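Local coordinates for HRDC domain-containing protein (Bifidobacterium adolescentis ATCC 15703, PDB 3CYM), which is uncharacterized but probably binds nucleic acid and acts as a 3'-5' exonuclease of the ribonuclease D type, at residues E46-F51 with E56-Q61; I386-Q391 with S422-S427; K271-A276 with D321-P326; K8-P13 with V173-E178. All blocks are in the same frame, centred on the assembly; numbering follows the deposited sequence. Where two conformers were deposited one is given.

Contact 1 (E46-F51 with E56-Q61). With NA (sodium ion), chain B.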
# COMPACT_ATOMS: atom_id res chain seq x y z
N GLU A 46 10.41 -0.59 -5.99
CA GLU A 46 9.59 0.14 -6.94
C GLU A 46 8.64 -0.79 -7.67
O GLU A 46 8.98 -1.93 -7.97
CB GLU A 46 10.46 0.89 -7.95
CG GLU A 46 11.46 1.89 -7.34
CD GLU A 46 10.83 2.88 -6.37
OE1 GLU A 46 9.78 3.47 -6.68
OE2 GLU A 46 11.39 3.08 -5.27
N ARG A 47 7.44 -0.29 -7.95
CA ARG A 47 6.46 -1.04 -8.71
C ARG A 47 5.81 -0.20 -9.81
O ARG A 47 5.75 1.02 -9.73
CB ARG A 47 5.42 -1.69 -7.79
CG ARG A 47 4.71 -0.75 -6.86
CD ARG A 47 4.11 -1.52 -5.69
NE ARG A 47 5.16 -2.10 -4.86
CZ ARG A 47 5.70 -1.51 -3.80
NH1 ARG A 47 6.65 -2.13 -3.12
NH2 ARG A 47 5.29 -0.31 -3.39
N ALA A 48 5.33 -0.87 -10.85
CA ALA A 48 4.78 -0.18 -12.00
C ALA A 48 3.26 -0.05 -11.88
O ALA A 48 2.53 -0.44 -12.80
CB ALA A 48 5.18 -0.92 -13.27
N SER A 49 2.81 0.49 -10.75
CA SER A 49 1.39 0.69 -10.46
C SER A 49 0.78 1.68 -11.44
O SER A 49 1.42 2.67 -11.80
CB SER A 49 1.20 1.22 -9.03
OG SER A 49 1.80 2.50 -8.88
N GLY A 50 -0.44 1.41 -11.88
CA GLY A 50 -1.09 2.23 -12.89
C GLY A 50 -0.76 1.73 -14.29
O GLY A 50 -1.51 2.00 -15.23
N PHE A 51 0.35 0.99 -14.42
CA PHE A 51 0.82 0.47 -15.71
C PHE A 51 0.66 -1.04 -15.84
O PHE A 51 -0.10 -1.53 -16.68
CB PHE A 51 2.27 0.87 -15.95
CG PHE A 51 2.49 2.35 -16.04
CD1 PHE A 51 2.38 3.01 -17.26
CD2 PHE A 51 2.82 3.09 -14.90
CE1 PHE A 51 2.58 4.39 -17.35
CE2 PHE A 51 3.02 4.46 -14.97
CZ PHE A 51 2.90 5.12 -16.20
N GLU A 56 3.70 -6.21 -8.24
CA GLU A 56 4.96 -6.90 -8.44
C GLU A 56 6.08 -5.85 -8.47
O GLU A 56 5.94 -4.79 -9.09
CB GLU A 56 4.92 -7.69 -9.75
CG GLU A 56 6.14 -8.56 -10.02
CD GLU A 56 6.19 -9.12 -11.44
OE1 GLU A 56 5.13 -9.20 -12.11
OE2 GLU A 56 7.29 -9.48 -11.90
N ASP A 57 7.17 -6.15 -7.78
CA ASP A 57 8.31 -5.26 -7.77
C ASP A 57 9.07 -5.35 -9.09
O ASP A 57 9.42 -6.44 -9.55
CB ASP A 57 9.24 -5.57 -6.59
CG ASP A 57 8.58 -5.32 -5.23
OD1 ASP A 57 7.58 -4.56 -5.15
OD2 ASP A 57 9.08 -5.88 -4.22
N TRP A 58 9.30 -4.20 -9.72
CA TRP A 58 10.11 -4.11 -10.91
C TRP A 58 11.51 -3.58 -10.61
O TRP A 58 12.37 -3.48 -11.49
CB TRP A 58 9.39 -3.26 -11.96
CG TRP A 58 8.31 -4.05 -12.62
CD1 TRP A 58 7.01 -4.16 -12.22
CD2 TRP A 58 8.45 -4.90 -13.76
NE1 TRP A 58 6.32 -5.01 -13.06
CE2 TRP A 58 7.18 -5.48 -14.01
CE3 TRP A 58 9.52 -5.23 -14.60
CZ2 TRP A 58 6.95 -6.34 -15.08
CZ3 TRP A 58 9.29 -6.09 -15.66
CH2 TRP A 58 8.02 -6.65 -15.88
N LEU A 59 11.72 -3.24 -9.34
CA LEU A 59 13.03 -2.87 -8.82
C LEU A 59 13.05 -3.06 -7.31
O LEU A 59 12.03 -2.93 -6.64
CB LEU A 59 13.41 -1.43 -9.19
CG LEU A 59 14.85 -0.97 -8.91
CD1 LEU A 59 15.91 -1.77 -9.65
CD2 LEU A 59 14.99 0.49 -9.24
N VAL A 60 14.23 -3.36 -6.79
CA VAL A 60 14.44 -3.60 -5.38
C VAL A 60 15.76 -2.91 -5.01
O VAL A 60 16.77 -3.07 -5.70
CB VAL A 60 14.39 -5.13 -5.11
CG1 VAL A 60 15.38 -5.54 -4.11
CG2 VAL A 60 12.98 -5.56 -4.69
N GLN A 61 15.74 -2.09 -3.96
CA GLN A 61 16.87 -1.21 -3.63
C GLN A 61 17.39 -1.50 -2.24
O GLN A 61 16.61 -1.54 -1.28
CB GLN A 61 16.49 0.27 -3.72
CG GLN A 61 15.87 0.73 -5.02
CD GLN A 61 14.41 1.10 -4.87
OE1 GLN A 61 13.54 0.31 -5.21
NE2 GLN A 61 14.15 2.29 -4.35
NA NA B . 10.36 4.53 -3.28
O HOH W 1 8.89 5.66 -4.93
O HOH W 2 8.01 -4.95 -2.25
O HOH W 3 3.84 -3.66 -10.69
O HOH W 4 9.30 4.44 -1.17
O HOH W 5 8.73 2.83 -3.48
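The beta hairpin of strands 40-47 and 57-65, part of the central mixed sheet of the exonuclease fold, brings E46 of the sodium site against L59 and Q61 across an antiparallel pairing. E46 N donates to L59 O at 2.9 Å. In return E46 O takes W58 N at 2.9 Å and, weakly, L59 N, so W58 and L59 both face E46 in a classic beta bulge. The E46 side chain bends at chi2 (-52°), bringing OE2 to the sodium ion at 2.7 Å. The same oxygen accepts Q61 NE2 on its anti lone pair at 3.0 Å; the two side chains cross at about a right angle, with carboxylate and amide planes 48° apart. Q61 NE2 also donates to A169 O of helix 163-174, so the amide bridges the carboxylate and that helix. On R47 the guanidinium presents its edge to D57 OD1, a weak salt bridge with NH1 at 3.3 Å, while D104 is its stronger partner. A48 CB lies obliquely against W58 CD1 at 3.9 Å. D44 and D172 join E46 at the metal, as in the acidic sites of DEDD exonucleases, and water 1 links E46 OE1 to the ion. E46 OE2 is thus shared between the metal and an amide N-H while OE1 takes water 1, which probably limits rotation of the carboxylate.

Contact 2 (I386-Q391 with S422-S427)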
# COMPACT_ATOMS: atom_id res chain seq x y z
N ILE A 386 -2.74 7.35 15.92
CA ILE A 386 -1.57 6.50 16.22
C ILE A 386 -1.65 5.90 17.64
O ILE A 386 -1.27 4.74 17.85
CB ILE A 386 -0.24 7.30 15.97
CG1 ILE A 386 -0.05 7.54 14.47
CG2 ILE A 386 1.01 6.60 16.54
CD1 ILE A 386 0.23 6.27 13.62
N VAL A 387 -2.16 6.68 18.59
CA VAL A 387 -2.42 6.24 19.98
C VAL A 387 -3.19 4.91 20.02
O VAL A 387 -2.82 3.99 20.74
CB VAL A 387 -3.17 7.34 20.80
CG1 VAL A 387 -3.57 6.84 22.16
CG2 VAL A 387 -2.31 8.57 20.96
N ILE A 388 -4.26 4.85 19.23
CA ILE A 388 -5.01 3.62 18.96
C ILE A 388 -5.82 3.84 17.69
O ILE A 388 -6.23 4.97 17.40
CB ILE A 388 -5.92 3.19 20.17
CG1 ILE A 388 -6.54 1.81 19.93
CG2 ILE A 388 -6.96 4.28 20.50
CD1 ILE A 388 -6.89 1.07 21.18
N LYS A 389 -6.02 2.76 16.91
CA LYS A 389 -6.81 2.82 15.68
C LYS A 389 -8.25 3.20 15.95
O LYS A 389 -8.94 2.51 16.69
CB LYS A 389 -6.76 1.49 14.92
CG LYS A 389 -7.36 1.57 13.52
CD LYS A 389 -7.21 0.27 12.77
CE LYS A 389 -8.01 0.29 11.48
NZ LYS A 389 -8.13 -1.10 10.92
N PRO A 390 -8.70 4.32 15.35
CA PRO A 390 -10.03 4.88 15.54
C PRO A 390 -11.16 3.87 15.42
O PRO A 390 -12.12 3.95 16.18
CB PRO A 390 -10.11 5.92 14.43
CG PRO A 390 -8.71 6.43 14.35
CD PRO A 390 -7.90 5.17 14.44
N GLN A 391 -11.03 2.90 14.51
CA GLN A 391 -12.04 1.85 14.31
C GLN A 391 -12.23 0.93 15.52
O GLN A 391 -13.34 0.43 15.76
CB GLN A 391 -11.75 1.04 13.03
CG GLN A 391 -12.89 0.13 12.55
CD GLN A 391 -14.17 0.88 12.18
OE1 GLN A 391 -14.12 2.00 11.68
NE2 GLN A 391 -15.31 0.26 12.41
N SER A 422 -2.31 -0.57 27.52
CA SER A 422 -1.80 -0.05 28.79
C SER A 422 -1.95 1.46 28.96
O SER A 422 -2.19 1.94 30.06
CB SER A 422 -0.34 -0.44 28.96
OG SER A 422 -0.21 -1.85 29.03
N LEU A 423 -1.80 2.20 27.86
CA LEU A 423 -1.94 3.65 27.87
C LEU A 423 -3.40 4.10 27.91
O LEU A 423 -3.73 5.11 28.51
CB LEU A 423 -1.24 4.26 26.65
CG LEU A 423 -1.06 5.77 26.56
CD1 LEU A 423 -0.20 6.32 27.72
CD2 LEU A 423 -0.46 6.14 25.22
N VAL A 424 -4.28 3.33 27.29
CA VAL A 424 -5.60 3.84 26.94
C VAL A 424 -6.75 3.22 27.74
O VAL A 424 -7.65 3.94 28.15
CB VAL A 424 -5.79 3.77 25.38
CG1 VAL A 424 -7.14 3.22 24.93
CG2 VAL A 424 -5.45 5.11 24.73
N ALA A 425 -6.70 1.91 27.97
CA ALA A 425 -7.88 1.13 28.34
C ALA A 425 -8.62 1.56 29.60
O ALA A 425 -9.85 1.56 29.63
CB ALA A 425 -7.54 -0.34 28.40
N GLU A 426 -7.87 1.94 30.64
CA GLU A 426 -8.48 2.34 31.91
C GLU A 426 -9.23 3.66 31.78
O GLU A 426 -10.36 3.78 32.28
CB GLU A 426 -7.44 2.43 33.04
CG GLU A 426 -8.07 2.49 34.42
CD GLU A 426 -7.07 2.68 35.55
OE1 GLU A 426 -7.49 2.95 36.69
OE2 GLU A 426 -5.86 2.56 35.30
N SER A 427 -8.61 4.63 31.11
CA SER A 427 -9.24 5.92 30.90
C SER A 427 -10.47 5.78 30.00
O SER A 427 -11.44 6.50 30.17
CB SER A 427 -8.25 6.93 30.31
OG SER A 427 -7.39 7.43 31.32
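V387 and I388 meet V424 where the chain leaves helix 384-387: I388 is the first residue to abandon helical angles, at phi/psi -161/147°, and its CA lies 8.0 Å from V424 CA on helix 418-433. No hydrogen bond crosses between the two segments; methyl groups make the whole contact. V387 CG1 meets V424 CG2 at 3.6 Å, the closest approach, the two valines crossing obliquely. That branch of V387 stands anti to its own backbone N (chi1 174°), which turns it out to helix 418-433. The same CG1 reaches L423 CD2 at a looser 4.4 Å, so one methyl touches two successive residues of the helix. From the extended backbone at I388, the side chain points toward helix 418-433 and sets the end of its chain, CD1, against the other V424 branch, CG1, at 4.3 Å. V424 therefore serves both partners, one methyl for each. Around this patch, I376 of helix 360-380 packs on L423 and V424, while L411 of helix 407-414 touches both I388 and V424, which places the contact inside the helical bundle of the HRDC-like C-terminal domain. Joining a helix end to the side of the last helix with aliphatic groups alone implies cohesion by burial and shape: nothing polar fixes a direction between these segments, and the fit depends on the shapes of the methyl groups.

Contact 3 (K271-A276 with D321-P326)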
# COMPACT_ATOMS: atom_id res chain seq x y z
N LYS A 271 -27.65 -2.26 -20.73
CA LYS A 271 -27.86 -3.68 -21.05
C LYS A 271 -28.06 -3.99 -22.55
O LYS A 271 -29.17 -4.35 -22.96
CB LYS A 271 -29.01 -4.26 -20.22
CG LYS A 271 -29.03 -3.83 -18.76
CD LYS A 271 -30.15 -4.50 -18.01
CE LYS A 271 -30.01 -4.29 -16.52
NZ LYS A 271 -29.97 -2.85 -16.19
N PRO A 272 -26.99 -3.86 -23.37
CA PRO A 272 -27.09 -4.24 -24.78
C PRO A 272 -27.37 -5.74 -24.97
O PRO A 272 -26.66 -6.58 -24.42
CB PRO A 272 -25.72 -3.85 -25.34
CG PRO A 272 -24.80 -3.89 -24.16
CD PRO A 272 -25.63 -3.39 -23.02
N HIS A 273 -28.42 -6.06 -25.72
CA HIS A 273 -28.85 -7.45 -25.89
C HIS A 273 -28.29 -8.06 -27.17
O HIS A 273 -28.32 -9.29 -27.34
CB HIS A 273 -30.38 -7.53 -25.90
CG HIS A 273 -31.03 -7.03 -24.65
ND1 HIS A 273 -31.59 -5.78 -24.55
CD2 HIS A 273 -31.18 -7.61 -23.44
CE1 HIS A 273 -32.08 -5.61 -23.33
NE2 HIS A 273 -31.84 -6.71 -22.64
N ASN A 274 -27.81 -7.21 -28.07
CA ASN A 274 -27.22 -7.66 -29.32
C ASN A 274 -25.99 -6.85 -29.73
O ASN A 274 -25.57 -5.95 -29.02
CB ASN A 274 -28.28 -7.69 -30.43
CG ASN A 274 -28.97 -6.35 -30.64
OD1 ASN A 274 -28.34 -5.36 -30.99
ND2 ASN A 274 -30.28 -6.34 -30.46
N ALA A 275 -25.44 -7.18 -30.90
CA ALA A 275 -24.25 -6.52 -31.44
C ALA A 275 -24.47 -5.06 -31.84
O ALA A 275 -23.61 -4.23 -31.59
CB ALA A 275 -23.69 -7.32 -32.61
N ALA A 276 -25.61 -4.76 -32.47
CA ALA A 276 -25.95 -3.39 -32.86
C ALA A 276 -26.14 -2.52 -31.62
O ALA A 276 -25.71 -1.36 -31.60
CB ALA A 276 -27.19 -3.35 -33.73
N ASP A 321 -23.57 -13.42 -21.22
CA ASP A 321 -23.52 -14.36 -20.10
C ASP A 321 -24.19 -13.82 -18.85
O ASP A 321 -24.99 -14.51 -18.22
CB ASP A 321 -22.07 -14.71 -19.76
CG ASP A 321 -21.36 -15.41 -20.90
OD1 ASP A 321 -22.04 -15.94 -21.80
OD2 ASP A 321 -20.10 -15.41 -20.89
N ALA A 322 -23.86 -12.57 -18.50
CA ALA A 322 -24.43 -11.89 -17.35
C ALA A 322 -25.96 -11.76 -17.46
O ALA A 322 -26.67 -11.93 -16.47
CB ALA A 322 -23.78 -10.54 -17.19
N LEU A 323 -26.44 -11.48 -18.67
CA LEU A 323 -27.87 -11.29 -18.93
C LEU A 323 -28.61 -12.62 -19.08
O LEU A 323 -29.85 -12.65 -19.12
CB LEU A 323 -28.08 -10.41 -20.19
CG LEU A 323 -27.84 -8.89 -20.10
CD1 LEU A 323 -27.79 -8.25 -21.47
CD2 LEU A 323 -28.90 -8.19 -19.25
N ALA A 324 -27.87 -13.72 -19.16
CA ALA A 324 -28.45 -15.06 -19.24
C ALA A 324 -28.52 -15.72 -17.85
O ALA A 324 -29.01 -16.85 -17.72
CB ALA A 324 -27.65 -15.93 -20.20
N LEU A 325 -28.04 -15.02 -16.83
CA LEU A 325 -28.09 -15.49 -15.45
C LEU A 325 -29.51 -15.53 -14.90
O LEU A 325 -30.28 -14.59 -15.12
CB LEU A 325 -27.26 -14.59 -14.53
CG LEU A 325 -25.77 -14.84 -14.37
CD1 LEU A 325 -25.27 -13.95 -13.24
CD2 LEU A 325 -25.51 -16.29 -14.04
N PRO A 326 -29.86 -16.62 -14.18
CA PRO A 326 -31.12 -16.66 -13.44
C PRO A 326 -31.11 -15.57 -12.37
O PRO A 326 -30.08 -15.37 -11.72
CB PRO A 326 -31.09 -18.05 -12.78
CG PRO A 326 -30.11 -18.85 -13.57
CD PRO A 326 -29.08 -17.86 -14.01
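In the all-helical part of the chain that includes the HRDC domain, L323 of helix 312-323 packs on K271, P272 and H273, the link between helices 261-270 and 275-279. The aliphatic part is a fork: L323 CD2 lies against K271 CB at 4.0 Å and CD at 4.1 Å, while the other branch, CD1, turns to P272 and H273. K271 thus offers its methylene chain to the leucine and carries its ammonium group away to a salt bridge with D230. K271, the first residue to leave helix 261-270, has a positive phi (46°) that turns the chain into the link. Contacts with polar groups fall to CD1, which sits 3.6 Å from P272 O and 4.0 Å from H273 CD2, coming obliquely to the imidazole as the two side chains cross at about a right angle. An alanine at L323 is likely to open a gap between the helix and the link, leaving the lysine methylenes and the imidazole without the methyls they rest on. The H273 ring has a further neighbour within its own segment: K271 O stands 3.1 Å above the plane of one face, offset toward the rim.

Contact 4 (K8-P13 with V173-E178)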
# COMPACT_ATOMS: atom_id res chain seq x y z
N LYS A 8 19.66 21.25 2.59
CA LYS A 8 20.48 21.19 1.39
C LYS A 8 19.95 20.10 0.47
O LYS A 8 19.68 18.99 0.93
CB LYS A 8 21.95 20.91 1.76
CG LYS A 8 22.56 21.94 2.73
CD LYS A 8 23.49 21.29 3.77
CE LYS A 8 22.71 20.73 4.97
NZ LYS A 8 23.57 20.04 5.98
N LEU A 9 19.77 20.42 -0.81
CA LEU A 9 19.34 19.43 -1.79
C LEU A 9 20.43 18.39 -2.05
O LEU A 9 21.56 18.73 -2.43
CB LEU A 9 18.92 20.07 -3.12
CG LEU A 9 18.49 19.08 -4.22
CD1 LEU A 9 17.08 18.53 -3.98
CD2 LEU A 9 18.60 19.68 -5.61
N LEU A 10 20.08 17.12 -1.83
CA LEU A 10 20.93 16.01 -2.19
C LEU A 10 20.47 15.51 -3.55
O LEU A 10 19.42 14.86 -3.66
CB LEU A 10 20.84 14.91 -1.13
CG LEU A 10 21.82 13.74 -1.20
CD1 LEU A 10 23.25 14.19 -1.02
CD2 LEU A 10 21.49 12.69 -0.14
N ALA A 11 21.23 15.87 -4.59
CA ALA A 11 20.90 15.56 -5.99
C ALA A 11 21.25 14.14 -6.41
O ALA A 11 20.58 13.56 -7.27
CB ALA A 11 21.58 16.56 -6.92
N GLU A 12 22.33 13.59 -5.85
CA GLU A 12 22.78 12.22 -6.13
C GLU A 12 23.31 11.59 -4.83
O GLU A 12 23.63 12.32 -3.90
CB GLU A 12 23.89 12.22 -7.17
CG GLU A 12 23.52 12.78 -8.54
CD GLU A 12 24.45 12.29 -9.64
OE1 GLU A 12 25.49 11.67 -9.32
OE2 GLU A 12 24.11 12.51 -10.83
N PRO A 13 23.40 10.24 -4.77
CA PRO A 13 24.09 9.59 -3.65
C PRO A 13 25.57 9.96 -3.60
O PRO A 13 26.15 10.36 -4.63
CB PRO A 13 23.96 8.10 -3.97
CG PRO A 13 22.77 8.01 -4.81
CD PRO A 13 22.84 9.22 -5.68
N VAL A 173 17.02 4.86 -0.71
CA VAL A 173 17.69 4.06 0.35
C VAL A 173 18.96 4.72 0.91
O VAL A 173 19.48 4.28 1.92
CB VAL A 173 18.04 2.63 -0.10
CG1 VAL A 173 16.81 1.84 -0.41
CG2 VAL A 173 19.00 2.63 -1.28
N GLU A 174 19.41 5.79 0.25
CA GLU A 174 20.66 6.51 0.56
C GLU A 174 20.80 7.04 2.00
O GLU A 174 21.90 7.08 2.55
CB GLU A 174 20.87 7.63 -0.47
CG GLU A 174 21.96 8.71 -0.21
CD GLU A 174 23.39 8.20 -0.32
OE1 GLU A 174 23.61 7.01 -0.61
OE2 GLU A 174 24.33 9.01 -0.10
N LEU A 175 19.68 7.43 2.61
CA LEU A 175 19.73 8.10 3.93
C LEU A 175 19.04 7.35 5.06
O LEU A 175 18.95 7.87 6.17
CB LEU A 175 19.18 9.52 3.82
CG LEU A 175 19.89 10.45 2.84
CD1 LEU A 175 19.07 11.70 2.58
CD2 LEU A 175 21.30 10.80 3.32
N LEU A 176 18.56 6.14 4.78
CA LEU A 176 17.78 5.39 5.75
C LEU A 176 18.55 4.91 7.00
O LEU A 176 17.99 4.88 8.09
CB LEU A 176 17.07 4.20 5.09
CG LEU A 176 15.99 4.51 4.05
CD1 LEU A 176 15.30 3.23 3.63
CD2 LEU A 176 14.96 5.51 4.58
N ILE A 177 19.83 4.56 6.86
CA ILE A 177 20.59 4.15 8.05
C ILE A 177 20.86 5.34 8.97
O ILE A 177 20.81 5.21 10.19
CB ILE A 177 21.83 3.22 7.76
CG1 ILE A 177 23.12 4.01 7.56
CG2 ILE A 177 21.60 2.23 6.59
CD1 ILE A 177 24.01 3.98 8.76
N GLU A 178 21.11 6.51 8.38
CA GLU A 178 21.30 7.75 9.13
C GLU A 178 19.98 8.25 9.73
O GLU A 178 19.98 8.84 10.81
CB GLU A 178 21.92 8.85 8.26
CG GLU A 178 23.37 8.59 7.86
CD GLU A 178 23.50 7.95 6.48
OE1 GLU A 178 22.49 7.46 5.92
OE2 GLU A 178 24.63 7.94 5.95
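L10 and P13 of the N-terminal segment 8-13 cover E174 and L175 at the junction between helices 163-174 and 176-190. The apolar part is a meeting of leucines tip to tip: L10 CD2 reaches both methyls of L175, CD1 at 3.8 Å and CD2 at 3.9 Å. With CG set opposite the backbone N (chi1 -171°), L10 extends from its chain toward the helix junction, where L171 of helix 163-174 also touches it. The same CD2 rests on E174 CG at 4.0 Å, so a single methyl spans the leucine and the aliphatic stem of the glutamate. The mixed contact is that of the E174 carboxylate with the proline: OE1 lies 3.5 Å from P13 CB and OE2 3.6 Å from P13 CA. A bend at chi2 (70°) folds the carboxylate over to the proline side. No hydrogen bond joins the two segments, and the charged end finds its partners beyond them, OE1 in a salt bridge with K63 and OE2 accepting the backbone N of R14. A glutamine in place of E174 would probably leave the K63 ammonium without this counter-charge. I69 of strand 68-72 touches both P13 and E174, closing the patch on the sheet side. The N-terminal segment thus packs on the junction of two helices in the RNase H-like exonuclease fold, whose helix 163-174 also supplies D172 to the sodium site.

From the N terminus, residues 8-13 wait until 173-178 for their partner, so contact 4 closes a long loop over most of the exonuclease fold. Contact 1, the hairpin 46-51 with 56-61, is nested inside that loop, and the two touch: Q61 O lies 3.5 Å from V173 CG1. Contact 3 follows in series, closing 271-276, in the HRDC domain, on 321-326 at helix 312-323, its centre about 57 Å from that of contact 4. Contact 2 comes last, drawing 386-391 to 422-427 within the C-terminal helices, its nearest atoms about 19 Å from contact 1. No loops cross; contacts 2 and 3 tie their own helical parts separately.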